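Methyltransferase WBDD (Escherichia coli, PDB 4AZS) is a bifunctional kinase and methyltransferase that regulates the chain length of the O antigen in E. coli O9a. Local coordinates at residues F404-V407 with N408-F411. Numbering follows the deposited sequence.
Sequences FVFV and NELF
Asn408 gives its N-H to Phe404 O, 2.9 Å from N to O, and so begins four successive i to i+4 bonds along the alpha-helix 397-410, within the protein kinase domain. The short side chain of Asn408 meets Ile480 and Thr484 of helix 475-485 and Asn430, a mixed surface that suits a small amide. Glu409 follows with its own bond, its N 2.7 Å from Val405 O. With chi1 at 64°, its CG stands between the backbone N and carbonyl carbon and is turned back over the preceding turn, 3.1 Å from Phe406 O. The extended remainder then carries OE2 to 3.5 Å from Phe406 CA and beside the edge of the Phe406 ring, the carboxylate standing almost perpendicular to it (89°). Glu409 OE2 is buried here without a hydrogen-bond partner; a long, weak ion pair to Arg366 may offset some of that cost. Leu410 N bonds to Phe406 O at 2.8 Å, while its branched apolar side chain lies, like Val407, against Leu345 of helix 341-357, an apolar contact that suits leucine. At Phe411 the bond lengthens to 3.2 Å between its N and Val407 O. The large apolar ring of Phe411, edge-to-face with Trp435, suits this greasy flank of the helix, and Phe411 CE1 lies 4.3 Å from Val407 CG1. The same Val407 O also meets the ring's edge in plane, 3.1 Å from Phe411 CD1.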
ATOM      1  N   PHE A 404     -63.911  24.626  -3.832  1.00 54.00           N
ATOM      2  CA  PHE A 404     -64.435  24.062  -2.595  1.00 56.11           C
ATOM      3  C   PHE A 404     -63.323  23.477  -1.759  1.00 50.89           C
ATOM      4  O   PHE A 404     -63.372  23.516  -0.529  1.00 50.13           O
ATOM      5  CB  PHE A 404     -65.467  22.974  -2.881  1.00 58.03           C
ATOM      6  CG  PHE A 404     -66.690  23.479  -3.562  1.00 59.42           C
ATOM      7  CD1 PHE A 404     -67.366  24.589  -3.059  1.00 61.96           C
ATOM      8  CD2 PHE A 404     -67.192  22.829  -4.677  1.00 61.33           C
ATOM      9  CE1 PHE A 404     -68.511  25.055  -3.667  1.00 56.99           C
ATOM     10  CE2 PHE A 404     -68.345  23.285  -5.293  1.00 61.87           C
ATOM     11  CZ  PHE A 404     -68.992  24.408  -4.795  1.00 60.81           C
ATOM     12  N   VAL A 405     -62.337  22.920  -2.438  1.00 50.44           N
ATOM     13  CA  VAL A 405     -61.186  22.363  -1.771  1.00 55.62           C
ATOM     14  C   VAL A 405     -60.393  23.497  -1.117  1.00 55.08           C
ATOM     15  O   VAL A 405     -60.177  23.483   0.106  1.00 60.14           O
ATOM     16  CB  VAL A 405     -60.320  21.543  -2.741  1.00 58.53           C
ATOM     17  CG1 VAL A 405     -59.080  21.040  -2.029  1.00 61.34           C
ATOM     18  CG2 VAL A 405     -61.120  20.367  -3.294  1.00 61.55           C
ATOM     19  N   PHE A 406     -59.980  24.474  -1.925  1.00 52.09           N
ATOM     20  CA  PHE A 406     -59.457  25.747  -1.410  1.00 50.26           C
ATOM     21  C   PHE A 406     -60.195  26.127  -0.128  1.00 46.98           C
ATOM     22  O   PHE A 406     -59.568  26.368   0.914  1.00 43.84           O
ATOM     23  CB  PHE A 406     -59.600  26.879  -2.449  1.00 47.84           C
ATOM     24  CG  PHE A 406     -59.099  28.227  -1.974  1.00 47.63           C
ATOM     25  CD1 PHE A 406     -57.747  28.461  -1.794  1.00 49.58           C
ATOM     26  CD2 PHE A 406     -59.968  29.272  -1.750  1.00 50.19           C
ATOM     27  CE1 PHE A 406     -57.277  29.690  -1.386  1.00 48.23           C
ATOM     28  CE2 PHE A 406     -59.501  30.517  -1.345  1.00 50.04           C
ATOM     29  CZ  PHE A 406     -58.151  30.725  -1.159  1.00 49.01           C
ATOM     30  N   VAL A 407     -61.519  26.172  -0.199  1.00 45.32           N
ATOM     31  CA  VAL A 407     -62.308  26.626   0.953  1.00 46.68           C
ATOM     32  C   VAL A 407     -62.042  25.716   2.140  1.00 49.19           C
ATOM     33  O   VAL A 407     -61.836  26.177   3.263  1.00 46.61           O
ATOM     34  CB  VAL A 407     -63.826  26.642   0.680  1.00 45.95           C
ATOM     35  CG1 VAL A 407     -64.606  26.658   1.991  1.00 45.20           C
ATOM     36  CG2 VAL A 407     -64.191  27.841  -0.181  1.00 45.70           C
ATOM     37  N   ASN A 408     -62.053  24.419   1.880  1.00 53.59           N
ATOM     38  CA  ASN A 408     -61.873  23.455   2.945  1.00 57.23           C
ATOM     39  C   ASN A 408     -60.471  23.490   3.537  1.00 58.63           C
ATOM     40  O   ASN A 408     -60.319  23.396   4.760  1.00 58.50           O
ATOM     41  CB  ASN A 408     -62.193  22.053   2.479  1.00 58.36           C
ATOM     42  CG  ASN A 408     -63.260  21.424   3.314  1.00 60.68           C
ATOM     43  OD1 ASN A 408     -64.298  21.019   2.793  1.00 70.27           O
ATOM     44  ND2 ASN A 408     -63.057  21.401   4.622  1.00 60.61           N
ATOM     45  N   GLU A 409     -59.463  23.619   2.678  1.00 58.70           N
ATOM     46  CA  GLU A 409     -58.093  23.787   3.168  1.00 63.85           C
ATOM     47  C   GLU A 409     -57.949  25.105   3.964  1.00 64.54           C
ATOM     48  O   GLU A 409     -57.355  25.111   5.027  1.00 68.48           O
ATOM     49  CB  GLU A 409     -57.036  23.602   2.059  1.00 60.72           C
ATOM     50  CG  GLU A 409     -57.035  24.591   0.909  1.00 65.00           C
ATOM     51  CD  GLU A 409     -56.019  24.227  -0.188  1.00 67.74           C
ATOM     52  OE1 GLU A 409     -55.091  23.461   0.104  1.00 74.75           O
ATOM     53  OE2 GLU A 409     -56.139  24.683  -1.352  1.00 63.31           O
ATOM     54  N   LEU A 410     -58.578  26.186   3.514  1.00 64.92           N
ATOM     55  CA  LEU A 410     -58.617  27.438   4.291  1.00 62.65           C
ATOM     56  C   LEU A 410     -59.088  27.228   5.731  1.00 67.34           C
ATOM     57  O   LEU A 410     -58.693  27.951   6.646  1.00 68.31           O
ATOM     58  CB  LEU A 410     -59.516  28.452   3.594  1.00 63.33           C
ATOM     59  CG  LEU A 410     -59.378  29.907   4.013  1.00 66.44           C
ATOM     60  CD1 LEU A 410     -57.927  30.370   3.951  1.00 69.55           C
ATOM     61  CD2 LEU A 410     -60.242  30.758   3.106  1.00 68.51           C
ATOM     62  N   PHE A 411     -59.967  26.250   5.918  1.00 67.88           N
ATOM     63  CA  PHE A 411     -60.300  25.745   7.226  1.00 65.06           C
ATOM     64  C   PHE A 411     -59.352  24.569   7.454  1.00 66.52           C
ATOM     65  O   PHE A 411     -59.266  24.026   8.544  1.00 69.36           O
ATOM     66  CB  PHE A 411     -61.787  25.325   7.281  1.00 63.90           C
ATOM     67  CG  PHE A 411     -62.743  26.490   7.191  1.00 62.38           C
ATOM     68  CD1 PHE A 411     -63.014  27.098   5.968  1.00 61.05           C
ATOM     69  CD2 PHE A 411     -63.321  27.018   8.324  1.00 62.08           C
ATOM     70  CE1 PHE A 411     -63.849  28.197   5.883  1.00 60.17           C
ATOM     71  CE2 PHE A 411     -64.166  28.115   8.248  1.00 61.62           C
ATOM     72  CZ  PHE A 411     -64.429  28.706   7.027  1.00 60.15           C
TER